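PDB 4QGL: acireductone dioxygenase from Bacillus anthracis, which probably catalyses the reaction of an acireductone with oxygen in methionine salvage, with products that depend on whether iron or nickel is bound. Local coordinates for residues P43-E48 with D54-E59; P90-L95 with D154-V159. All coordinates share one frame; numbering follows the deposited sequence.

Contact 1: P43-E48 with D54-E59; sequences PPHLNE and DENKAE
Leu46 and Glu59 carry much of the nonpolar part of this contact, in which a short 3-10 turn lies against the first turns of helix 54-63. Leu46 CD1 lies along the aliphatic part of Glu59, 4.1 Å from Glu59 CG, and ends near the carboxylate carbon, while the other branch, Leu46 CD2, sits 3.9 Å from Asn56 CB. The leucine thus straddles two residues that are nearly one turn apart on the helix. Beyond the two segments, Pro43 and Leu46 also pack on Val63 and Ile60 of the same helix.

The polar part is looser. With CG anti to the backbone N (chi1 -161°) and the rest of the chain extended, Glu59 reaches the edge of the His45 imidazole. There His45 NE2 is 3.6 Å from Glu59 OE2, with ring and carboxylate planes 43° apart, a proximity without a direct hydrogen bond. If His45 is protonated, the nearby carboxylate would probably stabilise it. The Pro43 ring edges the same carboxylate, its CG 4.0 Å from Glu59 OE1, with no bond implied.

Backbone bonding holds the turn itself: Leu46 N donates to Pro43 O (2.9 Å) and Asn47 N to Pro44 O (3.0 Å). This is local helix-to-loop packing in the cupin-family chain, where the connection leaving strand 33-36 folds back on the helix it leads into, away from the metal sites.

Contact 2: P90-L95 with D154-V159; sequences PNLDEL and DDRQVV
Arg156 reaches Asp93 by bending twice, at chi2 (-91°) and again at chi3 (-74°), which turns its guanidinium toward helix 92-96. The carboxylate leaves the helix anti to the carbonyl carbon of Asp93 and meets the arginine nearly at a right angle. Asp93 OD1 and Arg156 NH2 form a salt bridge of 3.4 Å. The oxygen lies at the guanidinium edge, near its plane, but only this one pair of polar atoms comes together, and the two flat groups stand 46° apart, unlike a coplanar two-pronged pair.

The same nitrogen meets a nonpolar neighbour: Leu92 CD2 approaches Arg156 NH2 obliquely at 3.9 Å. Leu92 is buried and Asp93 exposed, so the arginine spans the border between interior and surface, with Asn87 also touching its side chain. Next to it, Asp155 OD2 bonds His117 ND1, and His117 is a ligand of one of the cadmium ions.

The salt bridge, a long one, links the short helix 92-96 to the loop that leads into strand 158-164. That strand pairs with strand 79-85 in one of the antiparallel sheets of this RmlC-like cupin, and Val158 bonds through its backbone to Leu85, on which Leu95 packs.

Contact 1 closes before contact 2 opens along the chain, and their centres lie 19 Å apart. The two meet at one place, where Glu48 OE1 packs 3.9 Å from Gln157 NE2; Tyr50 joins in, hydrogen-bonded to Glu48 and touched by Gln157. Both are tied to the same five-stranded antiparallel sheet. Contact 1 follows its outermost strand 33-36, whereas contact 2 stands where strand 158-164 begins, beside the other outermost strand, 79-85. Each contact joins a helix to a connecting loop of the one cupin domain, contact 1 by packing between neighbours in sequence, contact 2 by a salt bridge between residues distant in sequence.

Contact 1: P43-E48 with D54-E59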
ATOM      1  N   PRO A  43     -10.315   5.575  15.242  1.00 30.42           N
ATOM      2  CA  PRO A  43     -10.998   6.740  15.784  1.00 31.38           C
ATOM      3  C   PRO A  43     -11.188   7.857  14.763  1.00 31.59           C
ATOM      4  O   PRO A  43     -10.298   8.134  13.975  1.00 31.05           O
ATOM      5  CB  PRO A  43     -10.083   7.227  16.906  1.00 31.68           C
ATOM      6  CG  PRO A  43      -9.118   6.142  17.169  1.00 31.45           C
ATOM      7  CD  PRO A  43      -9.278   5.065  16.148  1.00 30.71           C
ATOM      8  N   PRO A  44     -12.339   8.509  14.806  1.00 32.88           N
ATOM      9  CA  PRO A  44     -12.676   9.482  13.773  1.00 33.49           C
ATOM     10  C   PRO A  44     -11.742  10.684  13.659  1.00 33.75           C
ATOM     11  O   PRO A  44     -11.538  11.173  12.534  1.00 33.66           O
ATOM     12  CB  PRO A  44     -14.103   9.903  14.154  1.00 34.33           C
ATOM     13  CG  PRO A  44     -14.674   8.667  14.776  1.00 34.24           C
ATOM     14  CD  PRO A  44     -13.528   8.119  15.590  1.00 33.86           C
ATOM     15  N   HIS A  45     -11.156  11.131  14.768  1.00 34.29           N
ATOM     16  CA  HIS A  45     -10.238  12.255  14.687  1.00 34.60           C
ATOM     17  C   HIS A  45      -8.981  11.839  13.928  1.00 34.02           C
ATOM     18  O   HIS A  45      -8.239  12.705  13.483  1.00 34.15           O
ATOM     19  CB  HIS A  45      -9.898  12.833  16.055  1.00 35.41           C
ATOM     20  CG  HIS A  45      -8.797  12.116  16.756  1.00 35.51           C
ATOM     21  ND1 HIS A  45      -7.506  12.588  16.774  1.00 35.71           N
ATOM     22  CD2 HIS A  45      -8.790  10.965  17.470  1.00 35.51           C
ATOM     23  CE1 HIS A  45      -6.747  11.755  17.466  1.00 35.86           C
ATOM     24  NE2 HIS A  45      -7.501  10.760  17.898  1.00 35.61           N
ATOM     25  N   LEU A  46      -8.752  10.531  13.750  1.00 33.32           N
ATOM     26  CA  LEU A  46      -7.667  10.068  12.847  1.00 32.67           C
ATOM     27  C   LEU A  46      -8.041   9.804  11.371  1.00 32.28           C
ATOM     28  O   LEU A  46      -7.149   9.606  10.558  1.00 31.53           O
ATOM     29  CB  LEU A  46      -6.950   8.850  13.444  1.00 32.16           C
ATOM     30  CG  LEU A  46      -6.218   9.207  14.723  1.00 32.61           C
ATOM     31  CD1 LEU A  46      -5.453   8.013  15.266  1.00 32.68           C
ATOM     32  CD2 LEU A  46      -5.289  10.374  14.487  1.00 32.95           C
ATOM     33  N   ASN A  47      -9.340   9.781  11.053  1.00 33.00           N
ATOM     34  CA  ASN A  47      -9.836   9.695   9.669  1.00 33.17           C
ATOM     35  C   ASN A  47      -9.493  10.941   8.836  1.00 32.99           C
ATOM     36  O   ASN A  47      -9.626  12.076   9.301  1.00 33.36           O
ATOM     37  CB  ASN A  47     -11.354   9.514   9.650  1.00 34.20           C
ATOM     38  CG  ASN A  47     -11.768   8.106   9.326  1.00 34.37           C
ATOM     39  OD1 ASN A  47     -12.350   7.852   8.272  1.00 34.58           O
ATOM     40  ND2 ASN A  47     -11.491   7.180  10.240  1.00 34.93           N
ATOM     41  N   GLU A  48      -9.046  10.713   7.611  1.00 32.24           N
ATOM     42  CA  GLU A  48      -8.654  11.799   6.739  1.00 32.52           C
ATOM     43  C   GLU A  48      -7.868  12.856   7.505  1.00 32.26           C
ATOM     44  O   GLU A  48      -8.164  14.041   7.450  1.00 32.50           O
ATOM     45  CB  GLU A  48      -9.884  12.421   6.062  1.00 33.76           C
ATOM     46  CG  GLU A  48     -10.418  11.676   4.841  1.00 34.08           C
ATOM     47  CD  GLU A  48      -9.347  10.930   4.045  1.00 34.26           C
ATOM     48  OE1 GLU A  48      -8.466  11.570   3.438  1.00 35.53           O
ATOM     49  OE2 GLU A  48      -9.370   9.681   4.029  1.00 34.43           O
ATOM     50  N   ASP A  54       3.296  13.220  16.422  1.00 32.07           N
ATOM     51  CA  ASP A  54       4.005  12.036  16.930  1.00 32.31           C
ATOM     52  C   ASP A  54       3.064  11.105  17.769  1.00 31.96           C
ATOM     53  O   ASP A  54       3.162   9.879  17.710  1.00 31.31           O
ATOM     54  CB  ASP A  54       5.255  12.469  17.738  1.00 33.81           C
ATOM     55  CG  ASP A  54       6.340  13.196  16.852  1.00 34.35           C
ATOM     56  OD1 ASP A  54       6.672  12.684  15.745  1.00 33.50           O
ATOM     57  OD2 ASP A  54       6.868  14.271  17.291  1.00 35.68           O
ATOM     58  N   GLU A  55       2.143  11.720  18.502  1.00 32.39           N
ATOM     59  CA  GLU A  55       1.082  11.021  19.226  1.00 32.37           C
ATOM     60  C   GLU A  55       0.050  10.331  18.325  1.00 31.35           C
ATOM     61  O   GLU A  55      -0.383   9.221  18.595  1.00 30.99           O
ATOM     62  CB  GLU A  55       0.370  12.027  20.116  1.00 33.19           C
ATOM     63  CG  GLU A  55      -0.644  11.436  21.077  1.00 33.50           C
ATOM     64  CD  GLU A  55      -1.754  12.426  21.453  1.00 34.06           C
ATOM     65  OE1 GLU A  55      -2.467  12.934  20.524  1.00 33.69           O
ATOM     66  OE2 GLU A  55      -1.921  12.678  22.679  1.00 34.88           O
ATOM     67  N   ASN A  56      -0.380  11.017  17.274  1.00 31.15           N
ATOM     68  CA  ASN A  56      -1.346  10.460  16.344  1.00 30.33           C
ATOM     69  C   ASN A  56      -0.821   9.206  15.721  1.00 29.87           C
ATOM     70  O   ASN A  56      -1.522   8.227  15.575  1.00 29.38           O
ATOM     71  CB  ASN A  56      -1.642  11.471  15.264  1.00 30.15           C
ATOM     72  CG  ASN A  56      -2.529  12.581  15.759  1.00 30.75           C
ATOM     73  OD1 ASN A  56      -3.151  12.429  16.785  1.00 31.41           O
ATOM     74  ND2 ASN A  56      -2.578  13.699  15.051  1.00 30.84           N
ATOM     75  N   LYS A  57       0.446   9.263  15.359  1.00 30.36           N
ATOM     76  CA  LYS A  57       1.171   8.144  14.774  1.00 30.20           C
ATOM     77  C   LYS A  57       1.296   6.913  15.656  1.00 30.39           C
ATOM     78  O   LYS A  57       1.144   5.784  15.194  1.00 29.98           O
ATOM     79  CB  LYS A  57       2.581   8.615  14.435  1.00 30.87           C
ATOM     80  CG  LYS A  57       2.700   9.099  13.013  1.00 30.69           C
ATOM     81  CD  LYS A  57       4.131   9.454  12.679  1.00 31.42           C
ATOM     82  CE  LYS A  57       4.156  10.705  11.815  1.00 31.62           C
ATOM     83  NZ  LYS A  57       5.273  10.643  10.833  1.00 31.79           N
ATOM     84  N   ALA A  58       1.637   7.149  16.911  1.00 31.24           N
ATOM     85  CA  ALA A  58       1.727   6.096  17.916  1.00 31.69           C
ATOM     86  C   ALA A  58       0.379   5.447  18.139  1.00 31.26           C
ATOM     87  O   ALA A  58       0.289   4.248  18.334  1.00 31.34           O
ATOM     88  CB  ALA A  58       2.263   6.666  19.229  1.00 32.79           C
ATOM     89  N   GLU A  59      -0.667   6.255  18.105  1.00 31.09           N
ATOM     90  CA  GLU A  59      -2.024   5.769  18.282  1.00 30.84           C
ATOM     91  C   GLU A  59      -2.501   4.888  17.161  1.00 29.22           C
ATOM     92  O   GLU A  59      -3.173   3.905  17.398  1.00 28.92           O
ATOM     93  CB  GLU A  59      -2.964   6.940  18.357  1.00 31.72           C
ATOM     94  CG  GLU A  59      -4.292   6.588  18.972  1.00 32.67           C
ATOM     95  CD  GLU A  59      -5.125   7.818  19.253  1.00 33.98           C
ATOM     96  OE1 GLU A  59      -6.301   7.638  19.639  1.00 34.91           O
ATOM     97  OE2 GLU A  59      -4.613   8.964  19.077  1.00 34.88           O
TER
HETATM   98  O   HOH W   1      -8.267   8.887  20.397  1.00 28.33           O

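Contact 2: P90-L95 with D154-V159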
ATOM      1  N   PRO A  90       6.525  19.526   1.373  1.00 46.37           N
ATOM      2  CA  PRO A  90       7.637  20.059   0.581  1.00 46.38           C
ATOM      3  C   PRO A  90       8.375  18.938  -0.148  1.00 45.16           C
ATOM      4  O   PRO A  90       8.548  17.849   0.396  1.00 44.91           O
ATOM      5  CB  PRO A  90       8.547  20.706   1.636  1.00 47.55           C
ATOM      6  CG  PRO A  90       8.215  20.011   2.918  1.00 46.73           C
ATOM      7  CD  PRO A  90       6.749  19.701   2.824  1.00 46.18           C
ATOM      8  N   ASN A  91       8.799  19.219  -1.373  1.00 45.43           N
ATOM      9  CA  ASN A  91       9.502  18.257  -2.239  1.00 44.20           C
ATOM     10  C   ASN A  91       8.648  17.067  -2.697  1.00 42.45           C
ATOM     11  O   ASN A  91       9.175  16.006  -3.041  1.00 41.43           O
ATOM     12  CB  ASN A  91      10.774  17.729  -1.557  1.00 44.07           C
ATOM     13  CG  ASN A  91      11.495  18.788  -0.744  1.00 44.77           C
ATOM     14  OD1 ASN A  91      11.753  19.881  -1.223  1.00 45.84           O
ATOM     15  ND2 ASN A  91      11.854  18.449   0.476  1.00 44.49           N
ATOM     16  N   LEU A  92       7.338  17.235  -2.723  1.00 41.75           N
ATOM     17  CA  LEU A  92       6.498  16.123  -3.095  1.00 41.01           C
ATOM     18  C   LEU A  92       6.959  15.560  -4.420  1.00 42.49           C
ATOM     19  O   LEU A  92       7.206  14.367  -4.524  1.00 41.22           O
ATOM     20  CB  LEU A  92       5.044  16.558  -3.205  1.00 40.02           C
ATOM     21  CG  LEU A  92       4.024  15.476  -3.551  1.00 38.45           C
ATOM     22  CD1 LEU A  92       4.056  14.313  -2.561  1.00 38.14           C
ATOM     23  CD2 LEU A  92       2.640  16.095  -3.596  1.00 38.31           C
ATOM     24  N   ASP A  93       7.093  16.448  -5.409  1.00 45.69           N
ATOM     25  CA  ASP A  93       7.442  16.087  -6.786  1.00 47.93           C
ATOM     26  C   ASP A  93       8.748  15.347  -6.878  1.00 48.03           C
ATOM     27  O   ASP A  93       8.885  14.351  -7.583  1.00 47.39           O
ATOM     28  CB  ASP A  93       7.589  17.352  -7.634  1.00 50.76           C
ATOM     29  CG  ASP A  93       6.257  18.020  -7.942  1.00 52.27           C
ATOM     30  OD1 ASP A  93       5.213  17.310  -7.872  1.00 51.77           O
ATOM     31  OD2 ASP A  93       6.272  19.251  -8.262  1.00 52.57           O
ATOM     32  N   GLU A  94       9.720  15.884  -6.169  1.00 49.33           N
ATOM     33  CA  GLU A  94      11.062  15.365  -6.201  1.00 49.98           C
ATOM     34  C   GLU A  94      11.211  14.112  -5.332  1.00 47.81           C
ATOM     35  O   GLU A  94      12.259  13.505  -5.322  1.00 47.53           O
ATOM     36  CB  GLU A  94      12.019  16.456  -5.745  1.00 52.78           C
ATOM     37  CG  GLU A  94      12.086  17.657  -6.698  1.00 55.19           C
ATOM     38  CD  GLU A  94      11.171  18.825  -6.326  1.00 56.48           C
ATOM     39  OE1 GLU A  94      10.162  18.615  -5.622  1.00 57.16           O
ATOM     40  OE2 GLU A  94      11.463  19.969  -6.753  1.00 57.37           O
ATOM     41  N   LEU A  95      10.156  13.736  -4.614  1.00 45.29           N
ATOM     42  CA  LEU A  95      10.123  12.512  -3.818  1.00 43.31           C
ATOM     43  C   LEU A  95       9.495  11.364  -4.617  1.00 40.09           C
ATOM     44  O   LEU A  95      10.091  10.319  -4.796  1.00 38.74           O
ATOM     45  CB  LEU A  95       9.339  12.802  -2.525  1.00 44.32           C
ATOM     46  CG  LEU A  95       9.040  11.735  -1.472  1.00 44.57           C
ATOM     47  CD1 LEU A  95       7.727  11.024  -1.771  1.00 43.80           C
ATOM     48  CD2 LEU A  95      10.174  10.721  -1.330  1.00 45.42           C
ATOM     49  N   ASP A 154      -5.915  11.208  -7.852  1.00 25.11           N
ATOM     50  CA  ASP A 154      -6.128  12.600  -8.207  1.00 26.03           C
ATOM     51  C   ASP A 154      -6.381  13.459  -6.974  1.00 26.14           C
ATOM     52  O   ASP A 154      -6.376  14.656  -7.075  1.00 27.00           O
ATOM     53  CB  ASP A 154      -7.247  12.691  -9.265  1.00 26.87           C
ATOM     54  CG  ASP A 154      -6.931  11.839 -10.530  1.00 26.96           C
ATOM     55  OD1 ASP A 154      -5.783  11.363 -10.627  1.00 26.68           O
ATOM     56  OD2 ASP A 154      -7.804  11.623 -11.419  1.00 27.67           O
ATOM     57  N   ASP A 155      -6.568  12.853  -5.809  1.00 25.46           N
ATOM     58  CA  ASP A 155      -6.626  13.607  -4.570  1.00 25.56           C
ATOM     59  C   ASP A 155      -5.220  13.848  -4.021  1.00 25.10           C
ATOM     60  O   ASP A 155      -5.061  14.586  -3.040  1.00 25.28           O
ATOM     61  CB  ASP A 155      -7.555  12.942  -3.523  1.00 25.47           C
ATOM     62  CG  ASP A 155      -7.166  11.488  -3.203  1.00 24.83           C
ATOM     63  OD1 ASP A 155      -6.735  10.778  -4.154  1.00 24.62           O
ATOM     64  OD2 ASP A 155      -7.280  11.056  -1.994  1.00 24.74           O
ATOM     65  N   ARG A 156      -4.211  13.247  -4.674  1.00 24.43           N
ATOM     66  CA  ARG A 156      -2.785  13.424  -4.324  1.00 24.19           C
ATOM     67  C   ARG A 156      -2.524  13.435  -2.787  1.00 23.74           C
ATOM     68  O   ARG A 156      -1.839  14.309  -2.279  1.00 24.20           O
ATOM     69  CB  ARG A 156      -2.193  14.702  -4.961  1.00 25.11           C
ATOM     70  CG  ARG A 156      -2.326  14.857  -6.479  1.00 25.57           C
ATOM     71  CD  ARG A 156      -1.130  14.276  -7.226  1.00 25.43           C
ATOM     72  NE  ARG A 156       0.067  15.130  -7.106  1.00 26.15           N
ATOM     73  CZ  ARG A 156       1.276  14.825  -7.595  1.00 26.18           C
ATOM     74  NH1 ARG A 156       1.475  13.686  -8.250  1.00 25.68           N
ATOM     75  NH2 ARG A 156       2.292  15.660  -7.426  1.00 26.82           N
ATOM     76  N   GLN A 157      -3.049  12.454  -2.065  1.00 22.83           N
ATOM     77  CA  GLN A 157      -2.791  12.354  -0.641  1.00 22.56           C
ATOM     78  C   GLN A 157      -2.965  10.921  -0.139  1.00 21.72           C
ATOM     79  O   GLN A 157      -3.901  10.225  -0.515  1.00 21.52           O
ATOM     80  CB  GLN A 157      -3.700  13.287   0.131  1.00 23.05           C
ATOM     81  CG  GLN A 157      -5.145  12.907  -0.024  1.00 22.96           C
ATOM     82  CD  GLN A 157      -6.058  13.947   0.528  1.00 23.62           C
ATOM     83  OE1 GLN A 157      -5.601  14.922   1.104  1.00 24.11           O
ATOM     84  NE2 GLN A 157      -7.362  13.754   0.345  1.00 23.73           N
ATOM     85  N   VAL A 158      -2.050  10.488   0.707  1.00 21.39           N
ATOM     86  CA  VAL A 158      -2.176   9.177   1.305  1.00 20.88           C
ATOM     87  C   VAL A 158      -1.569   9.172   2.699  1.00 21.07           C
ATOM     88  O   VAL A 158      -0.555   9.846   2.969  1.00 21.43           O
ATOM     89  CB  VAL A 158      -1.554   8.101   0.375  1.00 20.41           C
ATOM     90  CG1 VAL A 158      -0.048   8.036   0.488  1.00 20.48           C
ATOM     91  CG2 VAL A 158      -2.129   6.748   0.671  1.00 20.07           C
ATOM     92  N   VAL A 159      -2.210   8.427   3.596  1.00 20.94           N
ATOM     93  CA  VAL A 159      -1.602   8.026   4.888  1.00 21.09           C
ATOM     94  C   VAL A 159      -1.505   6.513   4.949  1.00 20.75           C
ATOM     95  O   VAL A 159      -2.470   5.846   4.646  1.00 20.49           O
ATOM     96  CB  VAL A 159      -2.398   8.512   6.097  1.00 21.48           C
ATOM     97  CG1 VAL A 159      -1.768   8.011   7.374  1.00 21.70           C
ATOM     98  CG2 VAL A 159      -2.419  10.015   6.171  1.00 22.01           C
TER